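Local coordinates for microtubule-associated protein 1 light chain 3 (PDB 4EOY) that is a ubiquitin-like autophagy protein of the Atg8 family from the malaria parasite, binds a peptide of Atg3, and is probably conjugated to membrane lipid, at residues R86-K98 with G115-L127. The protein carries 3 engineered substitutions. Residues are numbered along the deposited sequence; the frame is centred on the assembly and turned at random.
Engineered in segment 115-127: Ser123 (natural residue Cys), Ser126 (natural residue Cys). With ACT (acetate ion), chain H.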
ATOM      1  N   ARG A  86      13.677 -10.524   3.459  1.00 32.55           N
ATOM      2  CA  ARG A  86      12.884 -11.511   2.720  1.00 34.25           C
ATOM      3  C   ARG A  86      12.629 -10.950   1.325  1.00 37.81           C
ATOM      4  O   ARG A  86      12.541  -9.725   1.147  1.00 30.64           O
ATOM      5  CB  ARG A  86      11.542 -11.734   3.395  1.00 33.51           C
ATOM      6  CG  ARG A  86      11.600 -12.278   4.811  1.00 38.10           C
ATOM      7  CD  ARG A  86      10.195 -12.218   5.326  1.00 32.29           C
ATOM      8  NE  ARG A  86       9.914 -12.083   6.700  1.00 33.88           N
ATOM      9  CZ  ARG A  86      10.072 -11.314   7.755  1.00 32.54           C
ATOM     10  NH1 ARG A  86       9.922 -12.072   8.812  1.00 34.98           N
ATOM     11  NH2 ARG A  86      10.012 -10.000   7.892  1.00 36.91           N
ATOM     12  N   THR A  87      12.521 -11.845   0.341  1.00 44.86           N
ATOM     13  CA  THR A  87      12.173 -11.457  -1.027  1.00 34.37           C
ATOM     14  C   THR A  87      10.664 -11.191  -1.113  1.00 29.36           C
ATOM     15  O   THR A  87       9.857 -12.016  -0.686  1.00 23.85           O
ATOM     16  CB  THR A  87      12.621 -12.522  -2.074  1.00 39.86           C
ATOM     17  OG1 THR A  87      12.115 -12.173  -3.368  1.00 47.69           O
ATOM     18  CG2 THR A  87      12.103 -13.900  -1.739  1.00 38.36           C
ATOM     19  N   ILE A  88      10.302 -10.019  -1.641  1.00 29.47           N
ATOM     20  CA  ILE A  88       8.905  -9.622  -1.824  1.00 28.52           C
ATOM     21  C   ILE A  88       8.645  -9.240  -3.280  1.00 25.89           C
ATOM     22  O   ILE A  88       9.483  -8.628  -3.924  1.00 22.03           O
ATOM     23  CB  ILE A  88       8.538  -8.417  -0.937  1.00 30.47           C
ATOM     24  CG1 ILE A  88       8.794  -8.745   0.539  1.00 38.54           C
ATOM     25  CG2 ILE A  88       7.083  -8.013  -1.146  1.00 25.23           C
ATOM     26  CD1 ILE A  88       8.599  -7.559   1.467  1.00 33.39           C
ATOM     27  N   TYR A  89       7.482  -9.624  -3.792  1.00 24.97           N
ATOM     28  CA  TYR A  89       7.019  -9.153  -5.088  1.00 26.66           C
ATOM     29  C   TYR A  89       5.756  -8.337  -4.903  1.00 27.48           C
ATOM     30  O   TYR A  89       4.827  -8.776  -4.210  1.00 26.84           O
ATOM     31  CB  TYR A  89       6.722 -10.333  -5.999  1.00 26.21           C
ATOM     32  CG  TYR A  89       7.936 -11.166  -6.312  1.00 27.53           C
ATOM     33  CD1 TYR A  89       8.772 -10.849  -7.366  1.00 23.86           C
ATOM     34  CD2 TYR A  89       8.248 -12.284  -5.538  1.00 30.85           C
ATOM     35  CE1 TYR A  89       9.881 -11.630  -7.656  1.00 28.02           C
ATOM     36  CE2 TYR A  89       9.351 -13.063  -5.814  1.00 25.15           C
ATOM     37  CZ  TYR A  89      10.162 -12.739  -6.870  1.00 26.86           C
ATOM     38  OH  TYR A  89      11.257 -13.525  -7.145  1.00 37.80           O
ATOM     39  N   LEU A  90       5.734  -7.152  -5.511  1.00 26.49           N
ATOM     40  CA  LEU A  90       4.612  -6.216  -5.381  1.00 32.01           C
ATOM     41  C   LEU A  90       3.739  -6.146  -6.643  1.00 29.99           C
ATOM     42  O   LEU A  90       4.239  -6.228  -7.780  1.00 25.38           O
ATOM     43  CB  LEU A  90       5.139  -4.824  -5.058  1.00 37.97           C
ATOM     44  CG  LEU A  90       5.872  -4.705  -3.712  1.00 45.63           C
ATOM     45  CD1 LEU A  90       6.487  -3.317  -3.563  1.00 49.61           C
ATOM     46  CD2 LEU A  90       4.929  -5.011  -2.552  1.00 39.36           C
ATOM     47  N   PHE A  91       2.439  -5.964  -6.433  1.00 22.07           N
ATOM     48  CA  PHE A  91       1.475  -5.976  -7.523  1.00 24.34           C
ATOM     49  C   PHE A  91       0.426  -4.889  -7.422  1.00 25.68           C
ATOM     50  O   PHE A  91      -0.106  -4.629  -6.348  1.00 28.27           O
ATOM     51  CB  PHE A  91       0.775  -7.330  -7.569  1.00 25.70           C
ATOM     52  CG  PHE A  91       1.710  -8.477  -7.799  1.00 23.08           C
ATOM     53  CD1 PHE A  91       2.401  -9.049  -6.742  1.00 24.08           C
ATOM     54  CD2 PHE A  91       1.916  -8.974  -9.083  1.00 26.11           C
ATOM     55  CE1 PHE A  91       3.273 -10.097  -6.949  1.00 25.83           C
ATOM     56  CE2 PHE A  91       2.788 -10.025  -9.301  1.00 23.70           C
ATOM     57  CZ  PHE A  91       3.468 -10.585  -8.241  1.00 26.29           C
ATOM     58  N   VAL A  92       0.124  -4.259  -8.551  1.00 21.22           N
ATOM     59  CA  VAL A  92      -1.033  -3.395  -8.627  1.00 23.33           C
ATOM     60  C   VAL A  92      -2.041  -3.946  -9.657  1.00 26.86           C
ATOM     61  O   VAL A  92      -1.702  -4.156 -10.837  1.00 21.66           O
ATOM     62  CB  VAL A  92      -0.634  -1.959  -8.963  1.00 21.48           C
ATOM     63  CG1 VAL A  92       0.100  -1.887 -10.295  1.00 19.27           C
ATOM     64  CG2 VAL A  92      -1.875  -1.103  -8.930  1.00 21.68           C
ATOM     65  N   ASN A  93      -3.265  -4.212  -9.204  1.00 21.02           N
ATOM     66  CA  ASN A  93      -4.265  -4.835 -10.082  1.00 31.45           C
ATOM     67  C   ASN A  93      -3.653  -6.009 -10.882  1.00 27.95           C
ATOM     68  O   ASN A  93      -3.698  -6.026 -12.114  1.00 22.02           O
ATOM     69  CB  ASN A  93      -4.886  -3.790 -11.017  1.00 30.21           C
ATOM     70  CG  ASN A  93      -5.742  -2.778 -10.274  1.00 47.67           C
ATOM     71  OD1 ASN A  93      -5.679  -2.667  -9.041  1.00 57.34           O
ATOM     72  ND2 ASN A  93      -6.550  -2.027 -11.019  1.00 53.35           N
ATOM     73  N   ASN A  94      -3.039  -6.930 -10.133  1.00 24.84           N
ATOM     74  CA  ASN A  94      -2.399  -8.159 -10.630  1.00 27.53           C
ATOM     75  C   ASN A  94      -1.151  -8.015 -11.482  1.00 24.61           C
ATOM     76  O   ASN A  94      -0.549  -9.023 -11.821  1.00 33.74           O
ATOM     77  CB  ASN A  94      -3.429  -9.080 -11.302  1.00 27.73           C
ATOM     78  CG  ASN A  94      -4.555  -9.477 -10.348  1.00 30.67           C
ATOM     79  OD1 ASN A  94      -4.388  -9.442  -9.128  1.00 35.59           O
ATOM     80  ND2 ASN A  94      -5.701  -9.849 -10.896  1.00 42.06           N
ATOM     81  N   ILE A  95      -0.734  -6.785 -11.799  1.00 30.06           N
ATOM     82  CA  ILE A  95       0.476  -6.561 -12.605  1.00 30.54           C
ATOM     83  C   ILE A  95       1.600  -5.894 -11.830  1.00 25.41           C
ATOM     84  O   ILE A  95       1.378  -5.314 -10.777  1.00 30.88           O
ATOM     85  CB  ILE A  95       0.202  -5.737 -13.889  1.00 41.29           C
ATOM     86  CG1 ILE A  95      -0.338  -4.345 -13.569  1.00 33.48           C
ATOM     87  CG2 ILE A  95      -0.772  -6.469 -14.797  1.00 49.89           C
ATOM     88  CD1 ILE A  95      -0.166  -3.367 -14.699  1.00 35.53           C
ATOM     89  N   VAL A  96       2.814  -5.989 -12.363  1.00 28.18           N
ATOM     90  CA  VAL A  96       3.980  -5.437 -11.700  1.00 35.48           C
ATOM     91  C   VAL A  96       3.970  -3.912 -11.828  1.00 43.49           C
ATOM     92  O   VAL A  96       3.894  -3.381 -12.933  1.00 41.07           O
ATOM     93  CB  VAL A  96       5.292  -5.996 -12.289  1.00 34.66           C
ATOM     94  CG1 VAL A  96       6.492  -5.311 -11.630  1.00 31.70           C
ATOM     95  CG2 VAL A  96       5.352  -7.515 -12.112  1.00 33.33           C
ATOM     96  N   PRO A  97       4.046  -3.195 -10.698  1.00 43.46           N
ATOM     97  CA  PRO A  97       4.120  -1.747 -10.826  1.00 46.39           C
ATOM     98  C   PRO A  97       5.352  -1.328 -11.629  1.00 59.08           C
ATOM     99  O   PRO A  97       6.454  -1.826 -11.360  1.00 46.66           O
ATOM    100  CB  PRO A  97       4.232  -1.262  -9.377  1.00 45.92           C
ATOM    101  CG  PRO A  97       3.819  -2.417  -8.529  1.00 35.74           C
ATOM    102  CD  PRO A  97       4.191  -3.637  -9.306  1.00 32.99           C
ATOM    103  N   LYS A  98       5.147  -0.429 -12.601  1.00 51.63           N
ATOM    104  CA  LYS A  98       6.212   0.047 -13.495  1.00 54.75           C
ATOM    105  C   LYS A  98       7.109   1.039 -12.744  1.00 49.62           C
ATOM    106  O   LYS A  98       6.634   2.074 -12.264  1.00 41.74           O
ATOM    107  CB  LYS A  98       5.592   0.720 -14.728  1.00 73.18           C
ATOM    108  CG  LYS A  98       6.329   0.480 -16.030  1.00 89.79           C
ATOM    109  CD  LYS A  98       5.338   0.393 -17.178  1.00101.93           C
ATOM    110  CE  LYS A  98       6.033   0.417 -18.527  1.00103.35           C
ATOM    111  NZ  LYS A  98       5.131  -0.054 -19.614  1.00122.28           N
ATOM    112  N   GLY A 115     -12.174   4.696  -4.386  1.00 27.15           N
ATOM    113  CA  GLY A 115     -11.213   5.796  -4.214  1.00 25.85           C
ATOM    114  C   GLY A 115      -9.800   5.367  -3.821  1.00 28.23           C
ATOM    115  O   GLY A 115      -8.871   6.170  -3.872  1.00 21.63           O
ATOM    116  N   TYR A 116      -9.638   4.100  -3.428  1.00 28.88           N
ATOM    117  CA  TYR A 116      -8.349   3.584  -2.963  1.00 20.60           C
ATOM    118  C   TYR A 116      -7.513   3.010  -4.099  1.00 19.03           C
ATOM    119  O   TYR A 116      -8.046   2.454  -5.065  1.00 18.19           O
ATOM    120  CB  TYR A 116      -8.547   2.482  -1.903  1.00 21.16           C
ATOM    121  CG  TYR A 116      -8.827   2.979  -0.503  1.00 19.63           C
ATOM    122  CD1 TYR A 116      -7.823   3.608   0.244  1.00 19.44           C
ATOM    123  CD2 TYR A 116     -10.089   2.840   0.072  1.00 18.15           C
ATOM    124  CE1 TYR A 116      -8.066   4.093   1.522  1.00 18.24           C
ATOM    125  CE2 TYR A 116     -10.345   3.327   1.347  1.00 20.61           C
ATOM    126  CZ  TYR A 116      -9.321   3.954   2.067  1.00 21.07           C
ATOM    127  OH  TYR A 116      -9.549   4.437   3.343  1.00 27.63           O
ATOM    128  N   LEU A 117      -6.191   3.143  -3.976  1.00 16.64           N
ATOM    129  CA  LEU A 117      -5.281   2.363  -4.779  1.00 16.09           C
ATOM    130  C   LEU A 117      -4.903   1.108  -3.994  1.00 19.90           C
ATOM    131  O   LEU A 117      -4.220   1.178  -2.957  1.00 18.78           O
ATOM    132  CB  LEU A 117      -4.039   3.152  -5.140  1.00 16.10           C
ATOM    133  CG  LEU A 117      -3.072   2.432  -6.093  1.00 15.43           C
ATOM    134  CD1 LEU A 117      -3.764   2.234  -7.425  1.00 16.83           C
ATOM    135  CD2 LEU A 117      -1.764   3.206  -6.223  1.00 15.83           C
ATOM    136  N   TYR A 118      -5.344  -0.044  -4.491  1.00 21.55           N
ATOM    137  CA  TYR A 118      -5.066  -1.315  -3.830  1.00 21.40           C
ATOM    138  C   TYR A 118      -3.822  -1.928  -4.416  1.00 20.42           C
ATOM    139  O   TYR A 118      -3.677  -2.035  -5.649  1.00 30.77           O
ATOM    140  CB  TYR A 118      -6.235  -2.275  -3.997  1.00 25.50           C
ATOM    141  CG  TYR A 118      -7.425  -1.952  -3.116  1.00 22.51           C
ATOM    142  CD1 TYR A 118      -8.409  -1.082  -3.544  1.00 24.57           C
ATOM    143  CD2 TYR A 118      -7.560  -2.527  -1.862  1.00 25.98           C
ATOM    144  CE1 TYR A 118      -9.490  -0.781  -2.744  1.00 24.86           C
ATOM    145  CE2 TYR A 118      -8.647  -2.240  -1.060  1.00 26.98           C
ATOM    146  CZ  TYR A 118      -9.605  -1.356  -1.506  1.00 26.16           C
ATOM    147  OH  TYR A 118     -10.680  -1.067  -0.682  1.00 28.44           O
ATOM    148  N   MET A 119      -2.892  -2.266  -3.543  1.00 17.35           N
ATOM    149  CA  MET A 119      -1.643  -2.903  -3.948  1.00 21.25           C
ATOM    150  C   MET A 119      -1.410  -4.154  -3.111  1.00 21.93           C
ATOM    151  O   MET A 119      -1.818  -4.228  -1.942  1.00 22.08           O
ATOM    152  CB  MET A 119      -0.480  -1.927  -3.790  1.00 26.93           C
ATOM    153  CG  MET A 119      -0.554  -0.755  -4.763  1.00 23.90           C
ATOM    154  SD  MET A 119       0.946   0.217  -4.646  1.00 36.23           S
ATOM    155  CE  MET A 119       2.159  -0.868  -5.412  1.00 33.38           C
ATOM    156  N   GLU A 120      -0.782  -5.157  -3.703  1.00 21.53           N
ATOM    157  CA  GLU A 120      -0.666  -6.447  -3.026  1.00 20.11           C
ATOM    158  C   GLU A 120       0.741  -6.945  -3.033  1.00 17.67           C
ATOM    159  O   GLU A 120       1.493  -6.653  -3.949  1.00 18.17           O
ATOM    160  CB  GLU A 120      -1.572  -7.478  -3.709  1.00 26.68           C
ATOM    161  CG  GLU A 120      -3.055  -7.153  -3.606  1.00 27.39           C
ATOM    162  CD  GLU A 120      -3.926  -8.176  -4.285  1.00 37.00           C
ATOM    163  OE1 GLU A 120      -3.620  -8.516  -5.445  1.00 53.21           O
ATOM    164  OE2 GLU A 120      -4.921  -8.632  -3.667  1.00 40.51           O
ATOM    165  N   TYR A 121       1.114  -7.689  -1.997  1.00 17.44           N
ATOM    166  CA  TYR A 121       2.431  -8.286  -1.950  1.00 19.03           C
ATOM    167  C   TYR A 121       2.302  -9.791  -1.863  1.00 19.87           C
ATOM    168  O   TYR A 121       1.350 -10.329  -1.279  1.00 17.47           O
ATOM    169  CB  TYR A 121       3.298  -7.736  -0.812  1.00 20.73           C
ATOM    170  CG  TYR A 121       2.781  -7.899   0.615  1.00 23.11           C
ATOM    171  CD1 TYR A 121       3.092  -9.013   1.374  1.00 23.46           C
ATOM    172  CD2 TYR A 121       2.059  -6.892   1.226  1.00 31.62           C
ATOM    173  CE1 TYR A 121       2.664  -9.138   2.680  1.00 21.61           C
ATOM    174  CE2 TYR A 121       1.614  -7.012   2.533  1.00 30.38           C
ATOM    175  CZ  TYR A 121       1.910  -8.146   3.251  1.00 26.71           C
ATOM    176  OH  TYR A 121       1.463  -8.237   4.553  1.00 21.60           O
ATOM    177  N   SER A 122       3.271 -10.444  -2.497  1.00 21.02           N
ATOM    178  CA  SER A 122       3.359 -11.866  -2.550  1.00 22.24           C
ATOM    179  C   SER A 122       4.811 -12.298  -2.410  1.00 19.79           C
ATOM    180  O   SER A 122       5.717 -11.534  -2.715  1.00 20.18           O
ATOM    181  CB  SER A 122       2.815 -12.364  -3.874  1.00 21.54           C
ATOM    182  OG  SER A 122       2.826 -13.777  -3.881  1.00 22.10           O
ATOM    183  N   SER A 123       5.016 -13.522  -1.946  1.00 19.80           N
ATOM    184  CA  SER A 123       6.360 -14.132  -1.947  1.00 25.35           C
ATOM    185  C   SER A 123       6.729 -14.700  -3.329  1.00 27.00           C
ATOM    186  O   SER A 123       7.895 -15.012  -3.577  1.00 33.99           O
ATOM    187  CB  SER A 123       6.441 -15.243  -0.903  1.00 27.32           C
ATOM    188  OG  SER A 123       5.476 -16.258  -1.159  1.00 27.96           O
ATOM    189  N   GLU A 124       5.739 -14.823  -4.217  1.00 30.81           N
ATOM    190  CA  GLU A 124       5.941 -15.353  -5.573  1.00 30.23           C
ATOM    191  C   GLU A 124       5.668 -14.279  -6.613  1.00 30.84           C
ATOM    192  O   GLU A 124       4.867 -13.357  -6.399  1.00 31.09           O
ATOM    193  CB  GLU A 124       5.012 -16.547  -5.828  1.00 33.30           C
ATOM    194  CG  GLU A 124       5.211 -17.725  -4.876  1.00 32.45           C
ATOM    195  CD  GLU A 124       4.307 -18.919  -5.179  1.00 49.63           C
ATOM    196  OE1 GLU A 124       3.613 -18.903  -6.221  1.00 68.64           O
ATOM    197  OE2 GLU A 124       4.281 -19.888  -4.378  1.00 51.80           O
ATOM    198  N   SER A 125       6.312 -14.418  -7.760  1.00 31.14           N
ATOM    199  CA  SER A 125       6.243 -13.409  -8.805  1.00 31.33           C
ATOM    200  C   SER A 125       4.993 -13.478  -9.666  1.00 35.97           C
ATOM    201  O   SER A 125       4.852 -12.669 -10.576  1.00 42.10           O
ATOM    202  CB  SER A 125       7.473 -13.530  -9.705  1.00 33.84           C
ATOM    203  OG  SER A 125       7.554 -14.825 -10.262  1.00 32.86           O
ATOM    204  N   SER A 126       4.077 -14.410  -9.402  1.00 46.57           N
ATOM    205  CA  SER A 126       2.995 -14.670 -10.363  1.00 58.49           C
ATOM    206  C   SER A 126       1.823 -13.684 -10.301  1.00 68.22           C
ATOM    207  O   SER A 126       1.641 -12.895 -11.226  1.00 94.20           O
ATOM    208  CB  SER A 126       2.476 -16.102 -10.238  1.00 70.98           C
ATOM    209  OG  SER A 126       1.493 -16.359 -11.230  1.00 64.86           O
ATOM    210  N   LEU A 127       1.019 -13.730  -9.239  1.00 57.28           N
ATOM    211  CA  LEU A 127      -0.237 -12.963  -9.224  1.00 54.88           C
ATOM    212  C   LEU A 127      -0.708 -12.453  -7.846  1.00 57.69           C
ATOM    213  O   LEU A 127      -1.539 -11.548  -7.785  1.00 52.34           O
ATOM    214  CB  LEU A 127      -1.353 -13.770  -9.913  1.00 63.41           C
ATOM    215  CG  LEU A 127      -1.941 -15.055  -9.314  1.00 50.92           C
ATOM    216  CD1 LEU A 127      -3.044 -15.550 -10.241  1.00 59.74           C
ATOM    217  CD2 LEU A 127      -0.904 -16.151  -9.094  1.00 48.16           C
TER
HETATM  218  C   ACT H 202       8.953  -5.879  -7.714  1.00 40.43           C
HETATM  219  O   ACT H 202       7.760  -5.623  -7.438  1.00 46.29           O
HETATM  220  OXT ACT H 202       9.299  -6.994  -8.175  1.00 50.88           O
HETATM  221  CH3 ACT H 202       9.994  -4.820  -7.497  1.00 27.07           C
HETATM  222  O   HOH W   1      -6.839  -0.500  -6.857  1.00 20.56           O
HETATM  223  O   HOH W   2      -2.668  -6.684  -7.249  1.00 28.80           O
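Strands 89-92 and 117-122 run antiparallel, their axes 4.6 Å apart at closest, and Tyr89 with Ser122 and Phe91 with Glu120 form two hydrogen-bonded pairs; Tyr89 N reaches Ser122 O at 2.8 Å, with 166° at the hydrogen. Between them lies the non-hydrogen-bonded pair Leu90-Tyr121, where Leu90 CD2 rests 3.6 Å from Tyr121 CB. Ile88 CG2 packs on the same CB, branched aliphatic chains suiting this apolar face, while the Tyr121 ring leads away and its hydroxyl bonds to Pro45 O. Further along, Pro97 CG meets the methyl CE of Met119, whose chain bends at its last torsion (71°). The two strands are neighbours in the sheet of the ubiquitin fold, 89-92 at its edge and 117-122 further in, with 31-38 on its other side. On the opposite face, the chain after Ser122 folds back across the aromatic rings. Ser125, small enough to lie close, sets CB over the Tyr89 ring in a CH-pi contact, 3.8 Å from its centroid, and the backbone O of Ser123, an engineered residue, lies at the ring edge. The Phe91 ring turns its edge to the tail, CZ 3.4 Å from Ser125 O, with Leu127 CA over one face. An ST turn shapes the bend: chi1 of -176° puts Ser122 OG beside the carbonyl carbon, where Glu124 N donates to it (3.1 Å). Beyond Phe91, Asn93 and Asn94 take the positive phi of the type I' turn 92-95, which asparagine tolerates well; Asn94 N donates to a water, which in turn donates to OE1 of the extended Glu120.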